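PDB 2FEX: conserved hypothetical protein from Agrobacterium tumefaciens, which is of unknown function but belongs to the DJ-1/PfpI superfamily, whose relatives include chaperone-like, protease and glyoxalase-type proteins. Local coordinates for residues Ile4-Ala9 against Leu19-Ala24; Phe12-Pro17 against Gly46-Thr51; Leu28-Val33 against Leu169-Pro174; Pro142-Asp147 against Val151-Ser156; Phe161-Leu166 against Ala178-Phe183. All coordinates share one frame; numbering follows the deposited sequence. Where two conformers were deposited one is given.

Contact 1: Ile4-Ala9 against Leu19-Ala24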
# COMPACT_ATOMS: atom_id res chain seq x y z
N ILE A 4 -16.91 0.48 4.78
CA ILE A 4 -16.16 1.67 4.42
C ILE A 4 -16.09 1.65 2.91
O ILE A 4 -15.69 0.62 2.34
CB ILE A 4 -14.72 1.61 4.99
CG1 ILE A 4 -14.75 1.62 6.56
CG2 ILE A 4 -13.82 2.76 4.40
CD1 ILE A 4 -13.29 1.52 7.20
N ALA A 5 -16.40 2.77 2.27
CA ALA A 5 -16.23 2.91 0.83
C ALA A 5 -14.87 3.57 0.58
O ALA A 5 -14.52 4.61 1.20
CB ALA A 5 -17.33 3.82 0.26
N ILE A 6 -14.14 3.00 -0.36
CA ILE A 6 -12.83 3.56 -0.73
C ILE A 6 -12.97 3.99 -2.19
O ILE A 6 -13.23 3.17 -3.10
CB ILE A 6 -11.68 2.53 -0.56
CG1 ILE A 6 -11.60 2.23 0.98
CG2 ILE A 6 -10.39 3.15 -1.15
CD1 ILE A 6 -10.45 1.31 1.32
N ALA A 7 -12.84 5.31 -2.41
CA ALA A 7 -13.11 5.88 -3.73
C ALA A 7 -11.80 5.93 -4.52
O ALA A 7 -11.02 6.90 -4.39
CB ALA A 7 -13.71 7.34 -3.58
N LEU A 8 -11.57 4.89 -5.31
CA LEU A 8 -10.40 4.82 -6.20
C LEU A 8 -10.59 5.68 -7.43
O LEU A 8 -11.70 6.20 -7.73
CB LEU A 8 -10.22 3.34 -6.68
CG LEU A 8 -10.03 2.30 -5.54
CD1 LEU A 8 -9.94 0.86 -6.14
CD2 LEU A 8 -8.78 2.64 -4.58
N ALA A 9 -9.50 5.81 -8.18
CA ALA A 9 -9.52 6.54 -9.45
C ALA A 9 -8.31 6.10 -10.19
O ALA A 9 -7.37 5.48 -9.62
CB ALA A 9 -9.48 8.04 -9.17
N LEU A 19 -2.96 0.02 3.89
CA LEU A 19 -2.96 -0.45 5.28
C LEU A 19 -4.38 -0.43 5.90
O LEU A 19 -4.77 -1.39 6.57
CB LEU A 19 -1.95 0.38 6.07
CG LEU A 19 -1.85 -0.07 7.51
CD1 LEU A 19 -1.37 -1.59 7.60
CD2 LEU A 19 -0.77 0.83 8.17
N LEU A 20 -5.12 0.66 5.67
CA LEU A 20 -6.47 0.75 6.20
C LEU A 20 -7.33 -0.39 5.67
O LEU A 20 -8.00 -1.07 6.47
CB LEU A 20 -7.13 2.08 5.86
CG LEU A 20 -8.61 1.96 6.27
CD1 LEU A 20 -8.76 2.19 7.76
CD2 LEU A 20 -9.56 2.82 5.43
N ALA A 21 -7.35 -0.57 4.35
CA ALA A 21 -8.24 -1.60 3.80
C ALA A 21 -7.84 -2.98 4.28
O ALA A 21 -8.68 -3.79 4.69
CB ALA A 21 -8.25 -1.54 2.26
N ALA A 22 -6.53 -3.28 4.23
CA ALA A 22 -6.08 -4.64 4.57
C ALA A 22 -6.38 -4.96 6.05
O ALA A 22 -6.84 -6.07 6.36
CB ALA A 22 -4.59 -4.76 4.30
N ALA A 23 -6.08 -4.02 6.96
CA ALA A 23 -6.27 -4.28 8.40
C ALA A 23 -7.76 -4.34 8.73
O ALA A 23 -8.20 -5.27 9.40
CB ALA A 23 -5.60 -3.18 9.22
N ALA A 24 -8.51 -3.37 8.21
CA ALA A 24 -9.96 -3.32 8.46
C ALA A 24 -10.66 -4.60 8.00
O ALA A 24 -11.37 -5.22 8.76
CB ALA A 24 -10.64 -2.08 7.89

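Contact 2: Phe12-Pro17 against Gly46-Thr51. With SO4 (sulfate ion), chain D.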
# COMPACT_ATOMS: atom_id res chain seq x y z
N PHE A 12 -4.47 6.05 -8.80
CA PHE A 12 -4.52 6.21 -7.32
C PHE A 12 -3.19 5.78 -6.69
O PHE A 12 -2.46 4.90 -7.24
CB PHE A 12 -5.71 5.47 -6.66
CG PHE A 12 -5.58 3.95 -6.61
CD1 PHE A 12 -5.04 3.33 -5.44
CD2 PHE A 12 -6.09 3.15 -7.67
CE1 PHE A 12 -4.98 1.86 -5.33
CE2 PHE A 12 -6.04 1.72 -7.58
CZ PHE A 12 -5.46 1.11 -6.41
N ALA A 13 -2.88 6.42 -5.55
CA ALA A 13 -1.61 6.16 -4.85
C ALA A 13 -1.75 4.83 -4.07
O ALA A 13 -2.45 4.74 -3.07
CB ALA A 13 -1.31 7.34 -3.87
N ASP A 14 -1.06 3.79 -4.55
CA ASP A 14 -1.25 2.43 -3.98
C ASP A 14 -1.05 2.40 -2.49
O ASP A 14 -1.72 1.63 -1.79
CB ASP A 14 -0.24 1.42 -4.56
CG ASP A 14 -0.27 1.36 -6.09
OD1 ASP A 14 -0.34 0.21 -6.62
OD2 ASP A 14 -0.18 2.42 -6.74
N TRP A 15 -0.08 3.19 -1.98
CA TRP A 15 0.30 3.05 -0.55
C TRP A 15 -0.69 3.78 0.39
O TRP A 15 -0.56 3.67 1.62
CB TRP A 15 1.70 3.62 -0.31
CG TRP A 15 1.80 5.10 -0.44
CD1 TRP A 15 1.70 6.02 0.58
CD2 TRP A 15 2.08 5.83 -1.63
NE1 TRP A 15 1.85 7.31 0.07
CE2 TRP A 15 2.08 7.23 -1.28
CE3 TRP A 15 2.28 5.48 -2.97
CZ2 TRP A 15 2.29 8.23 -2.23
CZ3 TRP A 15 2.48 6.50 -3.92
CH2 TRP A 15 2.52 7.86 -3.53
N GLU A 16 -1.67 4.53 -0.16
CA GLU A 16 -2.44 5.42 0.68
C GLU A 16 -3.66 4.76 1.36
O GLU A 16 -3.94 5.08 2.51
CB GLU A 16 -2.81 6.70 -0.10
CG GLU A 16 -1.48 7.49 -0.31
CD GLU A 16 -1.58 8.84 -1.03
OE1 GLU A 16 -2.68 9.21 -1.43
OE2 GLU A 16 -0.51 9.51 -1.17
N PRO A 17 -4.39 3.88 0.64
CA PRO A 17 -5.51 3.22 1.32
C PRO A 17 -5.20 1.78 1.71
O PRO A 17 -6.09 1.08 2.20
CB PRO A 17 -6.59 3.25 0.23
CG PRO A 17 -5.83 2.95 -1.03
CD PRO A 17 -4.41 3.62 -0.82
N GLY A 46 1.03 2.15 -9.22
CA GLY A 46 1.91 0.98 -9.26
C GLY A 46 1.56 -0.05 -10.34
O GLY A 46 2.27 -1.07 -10.47
N GLY A 47 0.55 0.26 -11.17
CA GLY A 47 0.18 -0.61 -12.29
C GLY A 47 -0.89 -1.66 -11.96
O GLY A 47 -1.27 -2.41 -12.89
N LEU A 48 -1.38 -1.71 -10.73
CA LEU A 48 -2.46 -2.70 -10.44
C LEU A 48 -3.68 -2.38 -11.32
O LEU A 48 -4.21 -1.26 -11.24
CB LEU A 48 -2.94 -2.61 -8.97
CG LEU A 48 -1.90 -2.96 -7.91
CD1 LEU A 48 -2.55 -2.64 -6.54
CD2 LEU A 48 -1.47 -4.47 -8.00
N LYS A 49 -4.21 -3.40 -12.01
CA LYS A 49 -5.50 -3.23 -12.75
C LYS A 49 -6.64 -3.69 -11.84
O LYS A 49 -6.84 -4.88 -11.61
CB LYS A 49 -5.45 -4.06 -14.06
CG LYS A 49 -4.26 -3.76 -15.00
CD LYS A 49 -3.94 -2.31 -15.10
CE LYS A 49 -2.85 -2.08 -16.18
NZ LYS A 49 -1.48 -2.51 -15.70
N VAL A 50 -7.33 -2.72 -11.24
CA VAL A 50 -8.33 -3.02 -10.22
C VAL A 50 -9.76 -2.93 -10.76
O VAL A 50 -10.14 -1.88 -11.37
CB VAL A 50 -8.18 -2.02 -9.07
CG1 VAL A 50 -9.23 -2.34 -7.99
CG2 VAL A 50 -6.70 -2.09 -8.51
N THR A 51 -10.53 -3.99 -10.57
CA THR A 51 -11.96 -3.94 -10.92
C THR A 51 -12.66 -3.60 -9.59
O THR A 51 -12.62 -4.39 -8.62
CB THR A 51 -12.41 -5.33 -11.41
OG1 THR A 51 -11.79 -5.57 -12.67
CG2 THR A 51 -13.94 -5.33 -11.57
S SO4 D . 1.20 -1.25 -17.72
O1 SO4 D . 0.95 -0.84 -16.34
O2 SO4 D . 2.55 -1.88 -17.91
O3 SO4 D . 0.15 -2.23 -18.09
O4 SO4 D . 1.14 -0.03 -18.56

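Contact 3: Leu28-Val33 against Leu169-Pro174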
# COMPACT_ATOMS: atom_id res chain seq x y z
N LEU A 28 -10.30 -6.84 11.29
CA LEU A 28 -11.29 -6.11 12.11
C LEU A 28 -12.74 -6.34 11.66
O LEU A 28 -13.68 -5.72 12.19
CB LEU A 28 -10.92 -4.61 12.12
CG LEU A 28 -9.49 -4.23 12.56
CD1 LEU A 28 -9.35 -2.69 12.59
CD2 LEU A 28 -9.15 -4.82 13.96
N GLY A 29 -12.95 -7.22 10.67
CA GLY A 29 -14.31 -7.62 10.25
C GLY A 29 -15.12 -6.54 9.54
O GLY A 29 -16.35 -6.59 9.49
N VAL A 30 -14.41 -5.56 8.98
CA VAL A 30 -15.05 -4.44 8.25
C VAL A 30 -15.26 -4.84 6.80
O VAL A 30 -14.40 -5.50 6.20
CB VAL A 30 -14.12 -3.20 8.34
CG1 VAL A 30 -14.64 -2.04 7.46
CG2 VAL A 30 -13.92 -2.81 9.83
N GLU A 31 -16.41 -4.45 6.22
CA GLU A 31 -16.65 -4.70 4.79
C GLU A 31 -16.10 -3.50 4.01
O GLU A 31 -16.36 -2.37 4.38
CB GLU A 31 -18.14 -4.83 4.49
CG GLU A 31 -18.43 -5.27 3.06
CD GLU A 31 -19.90 -5.21 2.72
OE1 GLU A 31 -20.75 -5.30 3.67
OE2 GLU A 31 -20.20 -5.07 1.51
N ILE A 32 -15.33 -3.79 2.97
CA ILE A 32 -14.75 -2.70 2.16
C ILE A 32 -15.44 -2.72 0.82
O ILE A 32 -15.50 -3.81 0.16
CB ILE A 32 -13.20 -2.90 1.96
CG1 ILE A 32 -12.47 -2.98 3.29
CG2 ILE A 32 -12.61 -1.76 1.13
CD1 ILE A 32 -12.51 -1.66 4.08
N VAL A 33 -15.94 -1.55 0.42
CA VAL A 33 -16.52 -1.38 -0.91
C VAL A 33 -15.56 -0.48 -1.70
O VAL A 33 -15.37 0.67 -1.35
CB VAL A 33 -17.89 -0.67 -0.81
CG1 VAL A 33 -18.50 -0.41 -2.21
CG2 VAL A 33 -18.83 -1.52 0.10
N LEU A 169 -14.32 5.58 13.73
CA LEU A 169 -15.33 4.53 13.64
C LEU A 169 -15.49 3.67 14.92
O LEU A 169 -16.30 2.73 14.93
CB LEU A 169 -15.03 3.64 12.41
CG LEU A 169 -15.16 4.36 11.05
CD1 LEU A 169 -14.61 3.48 9.92
CD2 LEU A 169 -16.64 4.68 10.78
N GLY A 170 -14.77 4.04 15.98
CA GLY A 170 -14.79 3.27 17.25
C GLY A 170 -14.20 1.86 17.07
O GLY A 170 -14.53 0.93 17.84
N LEU A 171 -13.28 1.70 16.12
CA LEU A 171 -12.70 0.40 15.80
C LEU A 171 -11.23 0.27 16.20
O LEU A 171 -10.60 -0.74 15.84
CB LEU A 171 -12.79 0.08 14.31
CG LEU A 171 -14.22 0.03 13.82
CD1 LEU A 171 -14.11 -0.12 12.29
CD2 LEU A 171 -15.06 -1.07 14.51
N PHE A 172 -10.68 1.26 16.90
CA PHE A 172 -9.25 1.19 17.21
C PHE A 172 -9.04 0.55 18.59
O PHE A 172 -8.66 1.22 19.54
CB PHE A 172 -8.60 2.57 17.12
CG PHE A 172 -7.11 2.54 17.06
CD1 PHE A 172 -6.45 1.95 15.98
CD2 PHE A 172 -6.35 3.14 18.11
CE1 PHE A 172 -5.02 1.95 15.94
CE2 PHE A 172 -4.95 3.18 18.06
CZ PHE A 172 -4.28 2.58 17.01
N GLY A 173 -9.32 -0.74 18.65
CA GLY A 173 -9.12 -1.50 19.89
C GLY A 173 -7.70 -2.02 19.99
O GLY A 173 -6.81 -1.67 19.19
N PRO A 174 -7.48 -2.94 20.93
CA PRO A 174 -6.18 -3.56 21.11
C PRO A 174 -5.72 -4.31 19.87
O PRO A 174 -4.54 -4.25 19.56
CB PRO A 174 -6.41 -4.55 22.27
CG PRO A 174 -7.64 -4.10 22.93
CD PRO A 174 -8.48 -3.46 21.89

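Contact 4: Pro142-Asp147 against Val151-Ser156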
# COMPACT_ATOMS: atom_id res chain seq x y z
N PRO A 142 3.20 16.42 10.92
CA PRO A 142 3.34 15.23 10.07
C PRO A 142 2.21 14.22 10.14
O PRO A 142 2.04 13.45 9.19
CB PRO A 142 4.66 14.57 10.54
CG PRO A 142 4.83 15.10 11.97
CD PRO A 142 4.18 16.44 12.03
N ARG A 143 1.48 14.18 11.24
CA ARG A 143 0.46 13.09 11.41
C ARG A 143 -0.92 13.55 10.95
O ARG A 143 -1.23 14.75 10.95
CB ARG A 143 0.39 12.60 12.86
CG ARG A 143 1.72 11.91 13.31
CD ARG A 143 1.59 11.54 14.75
NE ARG A 143 2.86 11.04 15.24
CZ ARG A 143 2.98 10.11 16.17
NH1 ARG A 143 1.88 9.59 16.72
NH2 ARG A 143 4.19 9.70 16.54
N ALA A 144 -1.76 12.58 10.58
CA ALA A 144 -3.16 12.85 10.21
C ALA A 144 -3.90 13.64 11.27
O ALA A 144 -3.60 13.54 12.51
CB ALA A 144 -3.91 11.53 10.01
N VAL A 145 -4.89 14.39 10.82
CA VAL A 145 -5.76 15.15 11.70
C VAL A 145 -7.20 14.64 11.58
O VAL A 145 -7.67 14.25 10.48
CB VAL A 145 -5.69 16.61 11.34
CG1 VAL A 145 -6.78 17.48 12.09
CG2 VAL A 145 -4.31 17.18 11.61
N SER A 146 -7.87 14.56 12.73
CA SER A 146 -9.29 14.21 12.77
C SER A 146 -10.08 15.26 13.55
O SER A 146 -9.78 15.51 14.75
CB SER A 146 -9.47 12.85 13.44
OG SER A 146 -10.84 12.49 13.41
N ASP A 147 -11.10 15.81 12.92
CA ASP A 147 -11.94 16.80 13.59
C ASP A 147 -13.28 16.91 12.85
O ASP A 147 -13.34 16.91 11.62
CB ASP A 147 -11.26 18.17 13.57
CG ASP A 147 -11.96 19.19 14.47
OD1 ASP A 147 -12.39 18.81 15.60
OD2 ASP A 147 -12.12 20.34 14.05
N VAL A 151 -11.32 13.38 8.39
CA VAL A 151 -9.94 12.99 8.63
C VAL A 151 -9.11 13.39 7.39
O VAL A 151 -9.50 13.12 6.24
CB VAL A 151 -9.84 11.46 8.83
CG1 VAL A 151 -8.34 11.01 8.85
CG2 VAL A 151 -10.52 11.08 10.20
N THR A 152 -7.97 14.03 7.62
CA THR A 152 -7.10 14.42 6.54
C THR A 152 -5.64 14.04 6.88
O THR A 152 -5.28 13.89 8.03
CB THR A 152 -7.21 15.95 6.23
OG1 THR A 152 -7.05 16.67 7.46
CG2 THR A 152 -8.58 16.25 5.53
N ALA A 153 -4.83 13.89 5.83
CA ALA A 153 -3.40 13.56 5.97
C ALA A 153 -2.66 13.88 4.70
O ALA A 153 -3.25 13.97 3.61
CB ALA A 153 -3.27 12.07 6.24
N ALA A 154 -1.35 14.04 4.88
CA ALA A 154 -0.44 14.17 3.74
C ALA A 154 -0.24 12.72 3.22
O ALA A 154 -0.42 11.74 4.00
CB ALA A 154 0.85 14.73 4.25
N GLY A 155 0.21 12.62 1.98
CA GLY A 155 0.54 11.33 1.40
C GLY A 155 1.64 10.61 2.17
O GLY A 155 1.72 9.38 2.11
N SER A 156 2.47 11.37 2.89
CA SER A 156 3.54 10.77 3.72
C SER A 156 3.04 10.12 5.03
O SER A 156 3.87 9.59 5.81
CB SER A 156 4.54 11.89 4.09
OG SER A 156 3.82 13.00 4.66
O HOH W 1 -0.43 14.17 7.62
O HOH W 2 4.03 13.15 7.38

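Contact 5: Phe161-Leu166 against Ala178-Phe183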
# COMPACT_ATOMS: atom_id res chain seq x y z
N PHE A 161 -3.17 8.10 9.06
CA PHE A 161 -4.45 8.22 8.31
C PHE A 161 -5.34 7.01 8.67
O PHE A 161 -6.52 7.17 9.07
CB PHE A 161 -4.15 8.23 6.81
CG PHE A 161 -5.37 8.52 5.94
CD1 PHE A 161 -6.11 9.69 6.09
CD2 PHE A 161 -5.71 7.61 4.93
CE1 PHE A 161 -7.19 9.99 5.19
CE2 PHE A 161 -6.80 7.89 4.01
CZ PHE A 161 -7.55 9.06 4.20
N ALA A 162 -4.75 5.81 8.60
CA ALA A 162 -5.51 4.61 8.93
C ALA A 162 -5.99 4.61 10.38
O ALA A 162 -7.16 4.28 10.67
CB ALA A 162 -4.71 3.35 8.62
N VAL A 163 -5.10 4.99 11.29
CA VAL A 163 -5.42 4.93 12.74
C VAL A 163 -6.58 5.93 12.99
O VAL A 163 -7.52 5.59 13.71
CB VAL A 163 -4.20 5.33 13.56
CG1 VAL A 163 -4.61 5.66 15.01
CG2 VAL A 163 -3.10 4.23 13.45
N GLU A 164 -6.52 7.13 12.39
CA GLU A 164 -7.57 8.14 12.71
C GLU A 164 -8.94 7.71 12.13
O GLU A 164 -9.98 7.99 12.74
CB GLU A 164 -7.19 9.53 12.21
CG GLU A 164 -6.00 10.15 12.95
CD GLU A 164 -6.29 10.44 14.44
OE1 GLU A 164 -7.47 10.40 14.92
OE2 GLU A 164 -5.30 10.70 15.17
N ILE A 165 -8.93 7.01 10.98
CA ILE A 165 -10.18 6.51 10.41
C ILE A 165 -10.76 5.47 11.34
O ILE A 165 -11.97 5.53 11.70
CB ILE A 165 -9.94 5.90 9.02
CG1 ILE A 165 -9.61 7.07 8.06
CG2 ILE A 165 -11.13 5.07 8.51
CD1 ILE A 165 -8.97 6.67 6.72
N LEU A 166 -9.90 4.54 11.78
CA LEU A 166 -10.36 3.52 12.71
C LEU A 166 -10.85 4.10 14.05
O LEU A 166 -11.88 3.66 14.53
CB LEU A 166 -9.26 2.50 12.96
CG LEU A 166 -8.95 1.65 11.72
CD1 LEU A 166 -7.80 0.76 12.07
CD2 LEU A 166 -10.21 0.88 11.21
N ALA A 178 -2.40 -3.15 17.70
CA ALA A 178 -1.31 -4.13 17.55
C ALA A 178 -0.86 -4.29 16.08
O ALA A 178 0.33 -4.39 15.80
CB ALA A 178 -1.72 -5.47 18.09
N GLU A 179 -1.82 -4.38 15.18
CA GLU A 179 -1.54 -4.47 13.75
C GLU A 179 -0.94 -3.16 13.22
O GLU A 179 -0.16 -3.18 12.26
CB GLU A 179 -2.82 -4.79 12.95
CG GLU A 179 -3.51 -6.11 13.35
CD GLU A 179 -2.60 -7.35 13.20
OE1 GLU A 179 -1.57 -7.29 12.50
OE2 GLU A 179 -2.93 -8.40 13.77
N LEU A 180 -1.32 -2.03 13.81
CA LEU A 180 -0.94 -0.75 13.19
C LEU A 180 0.27 -0.07 13.83
O LEU A 180 0.84 0.84 13.24
CB LEU A 180 -2.13 0.19 13.10
CG LEU A 180 -3.23 -0.18 12.11
CD1 LEU A 180 -4.23 0.96 12.08
CD2 LEU A 180 -2.67 -0.35 10.72
N GLN A 181 0.67 -0.52 15.03
CA GLN A 181 1.75 0.15 15.75
C GLN A 181 3.15 -0.30 15.30
O GLN A 181 4.19 0.29 15.70
CB GLN A 181 1.65 -0.13 17.25
CG GLN A 181 1.84 -1.60 17.67
CD GLN A 181 1.53 -1.81 19.18
OE1 GLN A 181 1.14 -0.87 19.88
NE2 GLN A 181 1.69 -3.04 19.66
N ILE A 182 3.17 -1.31 14.46
CA ILE A 182 4.45 -1.97 14.11
C ILE A 182 5.30 -1.17 13.09
O ILE A 182 6.46 -1.51 12.89
CB ILE A 182 4.16 -3.36 13.50
CG1 ILE A 182 3.42 -3.22 12.15
CG2 ILE A 182 3.38 -4.26 14.52
CD1 ILE A 182 3.09 -4.63 11.51
N PHE A 183 4.73 -0.17 12.43
CA PHE A 183 5.42 0.54 11.30
C PHE A 183 6.43 1.60 11.66
O PHE A 183 7.15 2.12 10.80
CB PHE A 183 4.31 1.08 10.37
CG PHE A 183 3.54 -0.04 9.74
CD1 PHE A 183 4.11 -0.75 8.68
CD2 PHE A 183 2.27 -0.42 10.23
CE1 PHE A 183 3.42 -1.87 8.08
CE2 PHE A 183 1.60 -1.52 9.69
CZ PHE A 183 2.19 -2.26 8.58

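Contact 1: Ile4-Ala9 against Leu19-Ala24
Ile4 and Ile6 meet Leu20 and Ala21 through methyl groups; neither segment has a flat side chain to offer a face or an edge, and the surfaces in contact are aliphatic. The contact is the strand-to-helix half of a beta-alpha-beta crossover, in which strand 3-7 is followed by helix 18-27 and then by its parallel neighbour, strand 31-36. The axes of strand 4-7 and helix 19-24 pass 10.7 Å apart with their directions 151° from parallel, so the helix runs back across the sheet. Ile4 and Ile6 lie on the same side of the strand, two residues apart, and both present CD1 as the leading atom. In Ile6, CG1 sits beside the backbone N (chi1 -65°) and the chain beyond it is extended, which carries CD1 outward to the helix while CG2 stays closer to the strand. CD1 of Ile4 lies 4.3 Å from CD2 of Leu20; this approach is the less certain one, because Leu20 was modelled in two conformers. No hydrogen bond crosses between the segments, so dispersion forces and burial hold them together. Ile32 of strand 31-36 packs against both isoleucines, and Leu20 also reaches Ala162, Ile165 and Leu166 of helix 158-168, so the contact belongs to the core under two helices. The tightest approach is methyl to methyl, with CD1 of Ile6 3.7 Å from CB of Ala21.

Contact 2: Phe12-Pro17 against Gly46-Thr51
Asp14 faces Gly46 and Leu48 with its whole carboxylate. From CB, which points at the other segment, the side chain turns so that CG lies beside the backbone N (chi1 -55°), and Asp14 CG comes to 3.5 Å from Gly46 N. The two oxygens then divide the work. OD2 of Asp14 accepts the Gly46 N-H at 2.8 Å, met on its syn side about 25° out of the carboxylate plane and with a moderately bent bond (146°). OD1 of Asp14 lies 3.6 Å from CD1 of Leu48, but its polar partner is Ser44 OG, which is also hydrogen-bonded to Leu48 N and so links the 46-48 loop to the carboxylate. Next to this polar grip, Val50 sets CG2 at the edge of the Phe12 ring, close to its plane and 4.0 Å from CE2 of Phe12, the two side chains crossing nearly at right angles. Lys49, whose CB points away from residues 12-17, hydrogen-bonds through NZ to Gly47 O and two oxygens of a sulfate, probably from the crystallisation liquor. Residues 49-51 also pair with a strand of the second subunit, and Ala22 of that subunit packs on Asp14, so the contact borders the dimer interface. Glu16, in the same loop, packs on Cys101, which probably sits in a nucleophile elbow as in DJ-1 relatives. Hydrogen bonds at both oxygens would tend to stabilise the Asp14 carboxylate despite its burial, and they hold the 46-48 loop against residues 12-14.

Contact 3: Leu28-Val33 against Leu169-Pro174
Leu28 and Leu171 bring their CA atoms to 7.6 Å where the chain leaves two helices, each exit followed by a glycine with positive phi: Gly29 after helix 18-27, and Gly170 after helix 158-168, where it completes a Schellman motif. Past these turns the side chains of Leu28, Val30 and Leu171 all point toward the other segment. Leu171 is the central one. Its CG lies beside the backbone N (chi1 -61°) and the branch continues extended, so that CD1 of Leu171 is thrust forward onto Val30, where CG2 of Val30 receives it at 3.7 Å. The two side chains cross obliquely, methyl against methyl, with Val30 offering the branch that sits beside its own backbone N. Leu28 takes a different surface of the same residue: its CD1 lies 4.0 Å from the carbonyl O of Leu171. The O of Leu171 accepts a weak hydrogen bond from Gly173 N at 3.1 Å, the closure of an inverse gamma turn centred on Phe172. Phe172 itself is directed away and packs on Val163 and Leu180, while Gly173 takes the N-cap position of helix 174-180. Leu166 also touches both Leu28 and Leu171, and Val30 leans on Ile4 of strand 3-7. The connection therefore joins the end of helix 18-27 and the start of strand 31-36 to the bend between helices 158-168 and 174-180. With no hydrogen bond or charge pair across it, the small interface of 127 Å² rests on van der Waals contact, one methyl pair and one methyl against a carbonyl oxygen, with only partial exclusion of water.

Contact 4: Pro142-Asp147 against Val151-Ser156
Backbone pairing comes first, since Val145 and Thr152 form an antiparallel hydrogen-bonded pair. Val145 N reaches Thr152 O at 2.9 Å, and Thr152 N returns a bond to Val145 O at 2.9 Å, both nearly straight. Beside them Ser146 and Val151 make a non-hydrogen-bonded pair, and the CA of Val151 adds a CA-H...O contact to Val145 O at 3.2 Å. On the face bearing Ser146 and Val151, CG2 of Val151 makes a van der Waals contact with a hydroxyl oxygen, 3.5 Å from OG of Ser146. The apolar pair is that of the alanines, CB of Ala144 meeting CB of Ala153 at 3.9 Å. On the other face Val145 and Thr152 lie side by side; Thr152 turns OG1 between its backbone N and carbonyl carbon (chi1 51°), and that hydroxyl is hydrogen-bonded to Thr119 N. Water takes over where the strands part. One molecule donates to Pro142 O and accepts from Ala154 N; a second, 2.7 Å from Pro142 O, also donates to that oxygen and is hydrogen-bonded to OG of Ser156. Phe161 of helix 158-168 covers Val151 and Ala153, and NH2 of Arg143 is hydrogen-bonded to the backbone O of Arg188 of the second subunit. This is a short beta hairpin at the margin of the mixed beta-sheet of an alpha/beta fold, where strand 150-153 joins the parallel core beside strand 96-100 and strand 145-147 closes the edge.

Contact 5: Phe161-Leu166 against Ala178-Phe183
Leu180 presses its side chain onto a surface formed by Ala162, Val163 and Leu166, joining helix 174-180 to helix 158-168, one of the helices packed on the sheet of this alpha/beta fold. The three recipients come from about one turn of the helix, and their methyl groups are gathered round a single atom, CD1 of Leu180. That atom leads because CG lies beside the backbone N (chi1 -70°) and the chain then runs extended to CD1 (chi2 -174°). Against Leu166 the two side chains meet at a slant, end on end, with CD1 of Leu166 3.6 Å from CD1 of Leu180. Val163 behaves otherwise: it and Leu180 slide past one another in opposite senses, so CG2 of Val163 lies alongside, 3.7 Å from CD1 of Leu180 and 4.2 Å from its CB. CB of Ala162 is a looser neighbour, 4.2 Å from CD1 of Leu180. No hydrogen bond links the segments, and Leu180 loses 79 Å² of surface, by far the largest share. Elsewhere helix 158-168 faces the sheet: Phe161 and Ile165 touch strand 96-100, and CD1 of Ile165 sits 3.6 Å above the centre of the Phe161 ring. Leu180 also touches Leu19 of helix 18-27, so helix 174-180 is set against two helices that cover the sheet. Just beyond, Phe183 forms an edge-to-face stack with Trp15 of the second subunit, and the carbonyl O of Leu180 meets the Phe183 ring at its edge, in the ring plane.

How the contacts relate
From the N terminus, contact 1 closes the short loop between strand 3-7 and helix 18-27. Contact 2 opens inside that loop and closes at 46-51, so the two cross. Contact 3 opens within contact 2's span at residues 28-33 and closes only at 169-174, crossing contact 2 and enclosing most of the chain. Contact 4, the edge hairpin, is nested inside contact 3. Contact 5 starts inside contact 3 and ends beyond it, so these cross as well. Together they tie strands 3-7 and 31-36, the far-edge hairpin and three helices, with Trp15 of contact 2 hydrogen-bonded through NE1 to the O of Gly155 in contact 4; all five have residues near the second subunit, contact 3 through Ile32 alone.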